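Local coordinates for protein glycoside Hydrolase Family 43_12 (Metagenome, PDB 7JVH) that probably hydrolyses glycosidic bonds in plant cell-wall polysaccharides such as those carrying xylose or arabinose, at residues T134-T139 with Y209-D214. Residues are numbered along the deposited sequence; the frame is centred on the assembly and turned at random.
Sequences TFYMIT and YDLEKD
Asp-214 OD1 accepts a hydrogen bond from Tyr-209 OH at 2.9 Å, through the anti lone pair that faces away from OD2, and the same oxygen lies 3.8 Å from Tyr-136 CE2, at the edge of that ring and in its plane. The oxygen therefore meets a C-H edge and not the ring face, with the ring and carboxylate planes 59° apart. Tyr-209 reaches Asp-214 across the turn that follows strand 203-210, where Asp-210 OD1 accepts from Lys-213 N at 2.9 Å in an Asx motif. Further out along Tyr-136, Leu-211 brings its CD2 methyl to 3.9 Å from OH, the two side chains crossing at about a right angle; that hydroxyl bonds to Asn-132 ND2. With CG anti to its carbonyl carbon (chi1 -71°), Tyr-136 projects from strand 134-142 toward the neighbouring four-stranded sheet, and its ring also meets Phe-178 there. These sheets are successive blades of the five-bladed beta-propeller of family 43. Lys-153, on strand 148-154 beside strand 134-142, forms a salt bridge to OD2, so the charge pair also spans the two blades. Buried between that lysine and a tyrosine hydroxyl, Asp-214 is probably ionised, and its charge would favour the weakly positive ring edge beside it.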
ATOM      1  N   THR A 134     -23.850   8.839  -3.981  1.00 71.99           N
ATOM      2  CA  THR A 134     -22.797   8.448  -4.912  1.00 73.94           C
ATOM      3  C   THR A 134     -21.455   8.414  -4.225  1.00 73.70           C
ATOM      4  O   THR A 134     -21.151   9.290  -3.419  1.00 69.79           O
ATOM      5  CB  THR A 134     -22.686   9.418  -6.115  1.00 72.31           C
ATOM      6  OG1 THR A 134     -23.983   9.625  -6.700  1.00 65.47           O
ATOM      7  CG2 THR A 134     -21.743   8.842  -7.182  1.00 74.29           C
ATOM      8  N   PHE A 135     -20.661   7.395  -4.567  1.00 70.26           N
ATOM      9  CA  PHE A 135     -19.288   7.241  -4.081  1.00 68.47           C
ATOM     10  C   PHE A 135     -18.288   7.862  -5.072  1.00 69.58           C
ATOM     11  O   PHE A 135     -18.542   7.942  -6.272  1.00 68.83           O
ATOM     12  CB  PHE A 135     -18.964   5.766  -3.839  1.00 70.83           C
ATOM     13  CG  PHE A 135     -19.701   5.156  -2.670  1.00 74.07           C
ATOM     14  CD1 PHE A 135     -21.000   4.653  -2.821  1.00 67.57           C
ATOM     15  CD2 PHE A 135     -19.099   5.071  -1.423  1.00 64.51           C
ATOM     16  CE1 PHE A 135     -21.671   4.093  -1.751  1.00 63.78           C
ATOM     17  CE2 PHE A 135     -19.767   4.511  -0.348  1.00 63.35           C
ATOM     18  CZ  PHE A 135     -21.054   4.022  -0.510  1.00 66.84           C
ATOM     19  N   TYR A 136     -17.138   8.283  -4.535  1.00 70.21           N
ATOM     20  CA  TYR A 136     -16.069   8.970  -5.256  1.00 68.54           C
ATOM     21  C   TYR A 136     -14.722   8.447  -4.759  1.00 71.43           C
ATOM     22  O   TYR A 136     -14.463   8.432  -3.557  1.00 78.29           O
ATOM     23  CB  TYR A 136     -16.146  10.473  -4.985  1.00 62.05           C
ATOM     24  CG  TYR A 136     -17.320  11.175  -5.624  1.00 64.83           C
ATOM     25  CD1 TYR A 136     -18.546  11.288  -4.964  1.00 69.63           C
ATOM     26  CD2 TYR A 136     -17.196  11.749  -6.882  1.00 65.27           C
ATOM     27  CE1 TYR A 136     -19.615  11.932  -5.556  1.00 78.36           C
ATOM     28  CE2 TYR A 136     -18.262  12.412  -7.485  1.00 64.69           C
ATOM     29  CZ  TYR A 136     -19.473  12.498  -6.817  1.00 71.72           C
ATOM     30  OH  TYR A 136     -20.537  13.146  -7.387  1.00 70.59           O
HETATM   31  N   MSE A 137     -13.877   8.000  -5.688  1.00 56.81           N
HETATM   32  CA  MSE A 137     -12.484   7.708  -5.387  1.00 62.33           C
HETATM   33  C   MSE A 137     -11.617   8.656  -6.214  1.00 72.25           C
HETATM   34  O   MSE A 137     -11.559   8.537  -7.437  1.00 85.15           O
HETATM   35  CB  MSE A 137     -12.172   6.239  -5.700  1.00 56.40           C
HETATM   36  CG  MSE A 137     -10.954   5.700  -4.982  1.00 60.37           C
HETATM   37 SE   MSE A 137      -9.295   6.467  -5.665  1.00 65.96          SE
HETATM   38  CE  MSE A 137      -8.801   7.594  -4.209  1.00 60.93           C
ATOM     39  N   ILE A 138     -10.962   9.604  -5.534  1.00 58.07           N
ATOM     40  CA  ILE A 138     -10.161  10.622  -6.196  1.00 66.49           C
ATOM     41  C   ILE A 138      -8.678  10.520  -5.794  1.00 65.28           C
ATOM     42  O   ILE A 138      -8.344  10.429  -4.619  1.00 66.90           O
ATOM     43  CB  ILE A 138     -10.723  12.039  -5.911  1.00 57.05           C
ATOM     44  CG1 ILE A 138     -10.055  13.078  -6.807  1.00 57.08           C
ATOM     45  CG2 ILE A 138     -10.549  12.425  -4.452  1.00 50.39           C
ATOM     46  CD1 ILE A 138     -10.666  14.467  -6.673  1.00 68.95           C
ATOM     47  N   THR A 139      -7.794  10.586  -6.796  1.00 65.71           N
ATOM     48  CA  THR A 139      -6.357  10.397  -6.610  1.00 66.31           C
ATOM     49  C   THR A 139      -5.527  11.041  -7.730  1.00 57.70           C
ATOM     50  O   THR A 139      -6.077  11.618  -8.669  1.00 53.28           O
ATOM     51  CB  THR A 139      -6.049   8.889  -6.532  1.00 55.01           C
ATOM     52  OG1 THR A 139      -4.682   8.694  -6.166  1.00 67.00           O
ATOM     53  CG2 THR A 139      -6.329   8.205  -7.846  1.00 48.33           C
ATOM     54  N   TYR A 209     -16.324  22.689  -7.165  1.00 71.49           N
ATOM     55  CA  TYR A 209     -16.398  21.495  -8.004  1.00 69.21           C
ATOM     56  C   TYR A 209     -17.774  21.424  -8.639  1.00 71.16           C
ATOM     57  O   TYR A 209     -18.780  21.694  -7.990  1.00 82.74           O
ATOM     58  CB  TYR A 209     -16.115  20.247  -7.158  1.00 68.73           C
ATOM     59  CG  TYR A 209     -15.988  18.919  -7.901  1.00 73.77           C
ATOM     60  CD1 TYR A 209     -14.767  18.502  -8.445  1.00 68.48           C
ATOM     61  CD2 TYR A 209     -17.072  18.051  -8.002  1.00 70.50           C
ATOM     62  CE1 TYR A 209     -14.651  17.277  -9.096  1.00 66.13           C
ATOM     63  CE2 TYR A 209     -16.964  16.825  -8.648  1.00 67.08           C
ATOM     64  CZ  TYR A 209     -15.756  16.439  -9.194  1.00 67.76           C
ATOM     65  OH  TYR A 209     -15.653  15.216  -9.841  1.00 68.05           O
ATOM     66  N   ASP A 210     -17.800  21.073  -9.926  1.00 69.55           N
ATOM     67  CA  ASP A 210     -19.017  20.950 -10.698  1.00 70.47           C
ATOM     68  C   ASP A 210     -19.417  19.480 -10.727  1.00 76.06           C
ATOM     69  O   ASP A 210     -18.725  18.661 -11.338  1.00 81.15           O
ATOM     70  CB  ASP A 210     -18.801  21.485 -12.115  1.00 67.68           C
ATOM     71  CG  ASP A 210     -20.086  21.505 -12.930  1.00 81.82           C
ATOM     72  OD1 ASP A 210     -20.855  20.522 -12.879  1.00 76.51           O
ATOM     73  OD2 ASP A 210     -20.338  22.512 -13.623  1.00 92.93           O
ATOM     74  N   LEU A 211     -20.539  19.160 -10.068  1.00 75.48           N
ATOM     75  CA  LEU A 211     -20.999  17.788  -9.905  1.00 76.87           C
ATOM     76  C   LEU A 211     -21.472  17.190 -11.222  1.00 86.07           C
ATOM     77  O   LEU A 211     -21.232  16.020 -11.489  1.00100.00           O
ATOM     78  CB  LEU A 211     -22.091  17.705  -8.837  1.00 73.89           C
ATOM     79  CG  LEU A 211     -21.590  18.100  -7.443  1.00 64.01           C
ATOM     80  CD1 LEU A 211     -22.697  18.735  -6.616  1.00 67.82           C
ATOM     81  CD2 LEU A 211     -20.969  16.915  -6.718  1.00 58.09           C
ATOM     82  N   GLU A 212     -22.121  18.010 -12.053  1.00 77.53           N
ATOM     83  CA  GLU A 212     -22.597  17.580 -13.369  1.00 77.83           C
ATOM     84  C   GLU A 212     -21.430  17.168 -14.258  1.00 75.00           C
ATOM     85  O   GLU A 212     -21.425  16.074 -14.800  1.00 86.25           O
ATOM     86  CB  GLU A 212     -23.441  18.669 -14.028  1.00 86.84           C
ATOM     87  CG  GLU A 212     -24.678  19.029 -13.212  1.00104.33           C
ATOM     88  CD  GLU A 212     -24.403  20.002 -12.061  1.00116.29           C
ATOM     89  OE1 GLU A 212     -23.587  20.931 -12.249  1.00126.56           O
ATOM     90  OE2 GLU A 212     -24.978  19.821 -10.964  1.00112.87           O
ATOM     91  N   LYS A 213     -20.422  18.040 -14.361  1.00 73.01           N
ATOM     92  CA  LYS A 213     -19.281  17.853 -15.260  1.00 91.13           C
ATOM     93  C   LYS A 213     -18.105  17.067 -14.655  1.00101.24           C
ATOM     94  O   LYS A 213     -17.228  16.631 -15.385  1.00105.92           O
ATOM     95  CB  LYS A 213     -18.786  19.220 -15.762  1.00 95.42           C
ATOM     96  CG  LYS A 213     -19.250  19.683 -17.178  1.00121.73           C
ATOM     97  CD  LYS A 213     -20.761  19.648 -17.432  1.00123.48           C
ATOM     98  CE  LYS A 213     -21.100  19.024 -18.792  1.00122.01           C
ATOM     99  NZ  LYS A 213     -20.685  17.580 -18.826  1.00120.05           N
ATOM    100  N   ASP A 214     -18.098  16.903 -13.331  1.00 94.83           N
ATOM    101  CA  ASP A 214     -16.990  16.271 -12.610  1.00 80.09           C
ATOM    102  C   ASP A 214     -15.668  16.926 -13.006  1.00 77.00           C
ATOM    103  O   ASP A 214     -14.769  16.286 -13.543  1.00 76.04           O
ATOM    104  CB  ASP A 214     -16.973  14.760 -12.846  1.00 75.73           C
ATOM    105  CG  ASP A 214     -18.077  14.035 -12.095  1.00 84.24           C
ATOM    106  OD1 ASP A 214     -18.095  14.094 -10.854  1.00 87.31           O
ATOM    107  OD2 ASP A 214     -18.926  13.409 -12.748  1.00 89.15           O
TER